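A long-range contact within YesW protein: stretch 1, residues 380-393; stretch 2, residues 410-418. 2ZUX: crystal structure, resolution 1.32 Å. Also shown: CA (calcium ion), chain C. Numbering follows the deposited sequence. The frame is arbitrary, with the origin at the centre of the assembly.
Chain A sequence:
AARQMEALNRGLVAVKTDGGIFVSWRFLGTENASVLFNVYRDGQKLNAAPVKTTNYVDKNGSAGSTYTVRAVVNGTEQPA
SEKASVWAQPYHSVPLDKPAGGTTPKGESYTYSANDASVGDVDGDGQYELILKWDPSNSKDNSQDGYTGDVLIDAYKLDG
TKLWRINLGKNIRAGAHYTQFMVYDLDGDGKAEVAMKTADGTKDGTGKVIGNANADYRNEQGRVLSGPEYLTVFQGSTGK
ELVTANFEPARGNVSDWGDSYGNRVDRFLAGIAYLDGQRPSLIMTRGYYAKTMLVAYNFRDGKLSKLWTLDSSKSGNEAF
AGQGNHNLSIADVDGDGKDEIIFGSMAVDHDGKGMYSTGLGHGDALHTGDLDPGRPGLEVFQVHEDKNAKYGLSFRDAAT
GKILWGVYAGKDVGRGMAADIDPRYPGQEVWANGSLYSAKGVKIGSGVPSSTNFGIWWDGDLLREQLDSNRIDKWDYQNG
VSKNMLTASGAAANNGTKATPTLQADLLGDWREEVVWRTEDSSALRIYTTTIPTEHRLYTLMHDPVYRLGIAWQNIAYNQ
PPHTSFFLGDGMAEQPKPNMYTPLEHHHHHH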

# COMPACT_ATOMS: atom_id res chain seq x y z
N VAL A 380 -12.10 -12.93 1.11
CA VAL A 380 -11.82 -11.98 0.04
C VAL A 380 -13.14 -11.42 -0.48
O VAL A 380 -14.01 -12.18 -0.90
CB VAL A 380 -11.05 -12.62 -1.13
CG1 VAL A 380 -10.81 -11.59 -2.24
CG2 VAL A 380 -9.73 -13.21 -0.66
N PHE A 381 -13.27 -10.10 -0.41
CA PHE A 381 -14.39 -9.41 -1.03
C PHE A 381 -13.89 -8.76 -2.31
O PHE A 381 -12.87 -8.06 -2.30
CB PHE A 381 -14.99 -8.37 -0.09
CG PHE A 381 -16.14 -7.61 -0.70
CD1 PHE A 381 -17.32 -8.28 -1.04
CD2 PHE A 381 -16.07 -6.24 -0.92
CE1 PHE A 381 -18.39 -7.60 -1.61
CE2 PHE A 381 -17.14 -5.55 -1.49
CZ PHE A 381 -18.31 -6.24 -1.83
N GLN A 382 -14.63 -8.97 -3.39
CA GLN A 382 -14.20 -8.54 -4.71
C GLN A 382 -15.40 -8.09 -5.51
O GLN A 382 -16.50 -8.60 -5.33
CB GLN A 382 -13.53 -9.70 -5.44
CG GLN A 382 -12.86 -9.34 -6.76
CD GLN A 382 -12.34 -10.56 -7.50
OE1 GLN A 382 -12.46 -11.69 -7.02
NE2 GLN A 382 -11.75 -10.35 -8.67
N VAL A 383 -15.18 -7.11 -6.38
CA VAL A 383 -16.18 -6.70 -7.36
C VAL A 383 -15.72 -7.07 -8.77
O VAL A 383 -14.53 -7.35 -8.99
CB VAL A 383 -16.54 -5.20 -7.25
CG1 VAL A 383 -17.19 -4.91 -5.90
CG2 VAL A 383 -15.30 -4.32 -7.48
N HIS A 384 -16.67 -7.09 -9.70
CA HIS A 384 -16.45 -7.68 -11.01
C HIS A 384 -16.96 -6.77 -12.11
O HIS A 384 -18.00 -6.13 -11.97
CB HIS A 384 -17.10 -9.06 -11.05
CG HIS A 384 -16.47 -10.02 -10.09
ND1 HIS A 384 -17.02 -10.34 -8.87
CD2 HIS A 384 -15.27 -10.64 -10.14
CE1 HIS A 384 -16.20 -11.15 -8.22
NE2 HIS A 384 -15.14 -11.36 -8.98
N GLU A 385 -16.21 -6.72 -13.21
CA GLU A 385 -16.43 -5.78 -14.30
C GLU A 385 -17.35 -6.33 -15.39
O GLU A 385 -18.02 -5.56 -16.07
CB GLU A 385 -15.08 -5.44 -14.91
CG GLU A 385 -15.08 -4.41 -16.04
CD GLU A 385 -13.70 -3.84 -16.24
OE1 GLU A 385 -13.16 -3.32 -15.25
OE2 GLU A 385 -13.15 -3.93 -17.36
N ASP A 386 -17.33 -7.65 -15.57
CA ASP A 386 -18.14 -8.30 -16.61
C ASP A 386 -19.61 -8.21 -16.23
O ASP A 386 -20.03 -8.76 -15.22
CB ASP A 386 -17.69 -9.76 -16.76
CG ASP A 386 -18.38 -10.51 -17.90
OD1 ASP A 386 -19.28 -9.95 -18.56
OD2 ASP A 386 -17.99 -11.68 -18.11
N LYS A 387 -20.40 -7.51 -17.06
CA LYS A 387 -21.84 -7.36 -16.82
C LYS A 387 -22.60 -8.69 -16.84
O LYS A 387 -23.71 -8.78 -16.32
CB LYS A 387 -22.46 -6.37 -17.83
CG LYS A 387 -22.44 -6.85 -19.28
CD LYS A 387 -23.04 -5.82 -20.22
CE LYS A 387 -24.55 -5.94 -20.32
NZ LYS A 387 -25.09 -5.15 -21.46
N ASN A 388 -21.99 -9.71 -17.44
CA ASN A 388 -22.59 -11.04 -17.51
C ASN A 388 -22.06 -12.02 -16.47
O ASN A 388 -22.42 -13.20 -16.47
CB ASN A 388 -22.44 -11.62 -18.92
CG ASN A 388 -23.26 -10.85 -19.95
OD1 ASN A 388 -22.77 -10.52 -21.03
ND2 ASN A 388 -24.51 -10.55 -19.62
N ALA A 389 -21.21 -11.53 -15.57
CA ALA A 389 -20.72 -12.35 -14.47
C ALA A 389 -21.87 -12.80 -13.58
O ALA A 389 -22.82 -12.05 -13.35
CB ALA A 389 -19.68 -11.59 -13.66
N LYS A 390 -21.77 -14.03 -13.09
CA LYS A 390 -22.72 -14.61 -12.15
C LYS A 390 -22.94 -13.70 -10.93
O LYS A 390 -24.05 -13.56 -10.41
CB LYS A 390 -22.21 -16.00 -11.74
CG LYS A 390 -22.90 -16.68 -10.57
CD LYS A 390 -22.43 -18.13 -10.48
CE LYS A 390 -22.96 -18.85 -9.25
NZ LYS A 390 -24.41 -18.69 -9.02
N TYR A 391 -21.84 -13.08 -10.48
CA TYR A 391 -21.89 -12.11 -9.39
C TYR A 391 -21.15 -10.84 -9.77
O TYR A 391 -20.08 -10.91 -10.39
CB TYR A 391 -21.24 -12.68 -8.12
CG TYR A 391 -21.82 -14.00 -7.63
CD1 TYR A 391 -23.17 -14.13 -7.32
CD2 TYR A 391 -20.99 -15.11 -7.45
CE1 TYR A 391 -23.69 -15.33 -6.86
CE2 TYR A 391 -21.50 -16.31 -6.99
CZ TYR A 391 -22.84 -16.41 -6.69
OH TYR A 391 -23.34 -17.62 -6.24
N GLY A 392 -21.71 -9.69 -9.40
CA GLY A 392 -20.99 -8.41 -9.50
C GLY A 392 -20.15 -8.14 -8.26
O GLY A 392 -19.25 -7.31 -8.28
N LEU A 393 -20.48 -8.83 -7.17
CA LEU A 393 -19.69 -8.76 -5.95
C LEU A 393 -19.67 -10.15 -5.35
O LEU A 393 -20.70 -10.84 -5.31
CB LEU A 393 -20.23 -7.70 -4.98
CG LEU A 393 -21.74 -7.56 -4.75
CD1 LEU A 393 -22.04 -7.08 -3.34
CD2 LEU A 393 -22.37 -6.60 -5.77
N GLY A 410 -25.50 -7.62 -13.01
CA GLY A 410 -25.89 -7.41 -14.40
C GLY A 410 -25.28 -6.16 -15.01
O GLY A 410 -25.76 -5.65 -16.03
N LYS A 411 -24.22 -5.67 -14.37
CA LYS A 411 -23.50 -4.49 -14.84
C LYS A 411 -22.10 -4.50 -14.25
O LYS A 411 -21.82 -5.24 -13.30
CB LYS A 411 -24.23 -3.19 -14.44
CG LYS A 411 -24.39 -3.00 -12.94
CD LYS A 411 -25.19 -1.74 -12.57
CE LYS A 411 -24.34 -0.49 -12.64
NZ LYS A 411 -24.83 0.57 -11.71
N ASP A 412 -21.23 -3.66 -14.81
CA ASP A 412 -19.91 -3.39 -14.28
C ASP A 412 -20.05 -2.81 -12.87
O ASP A 412 -20.71 -1.80 -12.67
CB ASP A 412 -19.22 -2.40 -15.22
CG ASP A 412 -17.79 -2.05 -14.82
OD1 ASP A 412 -17.31 -2.51 -13.77
OD2 ASP A 412 -17.15 -1.30 -15.59
N VAL A 413 -19.47 -3.50 -11.88
CA VAL A 413 -19.42 -2.96 -10.52
C VAL A 413 -17.98 -2.53 -10.28
O VAL A 413 -17.10 -3.36 -10.03
CB VAL A 413 -19.87 -4.00 -9.46
CG1 VAL A 413 -19.81 -3.40 -8.04
CG2 VAL A 413 -21.29 -4.48 -9.78
N GLY A 414 -17.73 -1.22 -10.38
CA GLY A 414 -16.36 -0.71 -10.42
C GLY A 414 -15.69 -0.47 -9.08
O GLY A 414 -14.48 -0.28 -9.04
N ARG A 415 -16.47 -0.45 -8.00
CA ARG A 415 -15.94 -0.16 -6.68
C ARG A 415 -16.56 -1.10 -5.66
O ARG A 415 -17.72 -1.48 -5.77
CB ARG A 415 -16.27 1.28 -6.27
CG ARG A 415 -15.72 2.37 -7.17
CD ARG A 415 -14.20 2.43 -7.12
NE ARG A 415 -13.73 3.66 -7.75
CZ ARG A 415 -13.51 4.80 -7.10
NH1 ARG A 415 -13.69 4.88 -5.79
NH2 ARG A 415 -13.12 5.87 -7.78
N GLY A 416 -15.77 -1.46 -4.65
CA GLY A 416 -16.27 -2.20 -3.50
C GLY A 416 -15.39 -1.92 -2.31
O GLY A 416 -14.19 -1.73 -2.49
N MET A 417 -15.99 -1.90 -1.12
CA MET A 417 -15.25 -1.64 0.11
C MET A 417 -15.52 -2.69 1.17
O MET A 417 -16.57 -3.34 1.16
CB MET A 417 -15.61 -0.26 0.66
CG MET A 417 -14.54 0.79 0.43
SD MET A 417 -13.05 0.51 1.39
CE MET A 417 -13.67 0.78 3.06
N ALA A 418 -14.57 -2.84 2.08
CA ALA A 418 -14.73 -3.70 3.24
C ALA A 418 -14.19 -2.96 4.44
O ALA A 418 -13.04 -2.49 4.42
CB ALA A 418 -13.97 -5.01 3.04
CA CA C . -11.15 -2.83 -14.85
O HOH W 1 -14.75 -2.24 -13.14
O HOH W 2 -10.83 -2.80 -17.00
O HOH W 3 -21.07 -7.93 -12.77
O HOH W 4 -23.33 -9.39 -12.35
O HOH W 5 -11.70 -0.79 -15.07

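In residues 380-393 and 410-418 of YesW protein, strands 380-383 and 416-418 run nearly antiparallel, with 163° between their N-to-C directions and a closest approach of 7.0 Å between their axes. That spacing is too wide for backbone pairing between the strands, and side chains fill the gap. The chains draw together farther along, where the CA atoms of Glu385 and Asp412 lie 4.2 Å apart and those of Lys387 and Lys411 3.9 Å apart. One direct hydrogen bond joins the stretches, from Val413 N to His384 O (3.0 Å), and its N-H...O angle of 164° is close to straight. While its O accepts that bond, His384 N donates to Gly392 O (3.0 Å), so its backbone ties the two arms of stretch 1 together while reaching across to stretch 2.

Beyond this bond the backbones meet through CA-H...O contacts, Asp412 CA to Glu385 O at 3.4 Å and Gly410 CA to Lys387 O at 3.2 Å. The second matters because Lys387 O is buried here without a hydrogen-bond partner. Two waters complete the backbone seam: water 3 donates to both Asp386 O and Lys411 O (2.8 Å each), while water 4 donates to Ala389 O (2.9 Å) and accepts from Gly410 N (2.9 Å). The loop of stretch 1 is shaped by a type I turn from Asp386 to Ala389, closed by Ala389 N to Asp386 O (3.0 Å) and braced by Asn388 N to Asp386 OD1 (2.9 Å).

Among the side chains, Val383 and Val413 form the apolar centre, with Val383 CG1 3.7 Å from Val413 CG1. Val383 points toward stretch 2 and also packs on its backbone: Val383 CG2 lies 3.3 Å from Val413 O, and Val383 CG1 lies 3.7 Å from Gly416 CA. Phe381, also pointing toward stretch 2, brings CE2 to 3.5 Å from Met417 O and 4.0 Å from Gly416 CA, with both atoms oblique to its ring. Gly416 leaves room for these neighbours; a CB there would fall 2.6 Å from Val383 CG1 and 3.1 Å from Phe381 CE2. Gly392 is similarly confined, since a CB would lie 2.9 Å from Val413 CG2. Gly410 has a positive phi of 70°, a backbone conformation that favours glycine.

At the exposed margin, Lys387 lays CB 3.7 Å from Lys411 CA, but the end of its side chain leads away from stretch 2. The acidic side chains of Glu385 and Asp412 approach through Glu385 CG and Asp412 OD1 (3.7 Å), and water 1 bridges their carboxylates by donating to Glu385 OE1 (2.9 Å) and Asp412 OD1 (2.7 Å). Glu385 OE1 also binds the calcium ion CA at 2.1 Å, while Glu385 OE2 accepts from water 2 (2.6 Å), itself a calcium ligand. Glu385 thus links this contact to the metal site, which is completed by water 5 and three atoms elsewhere in the structure.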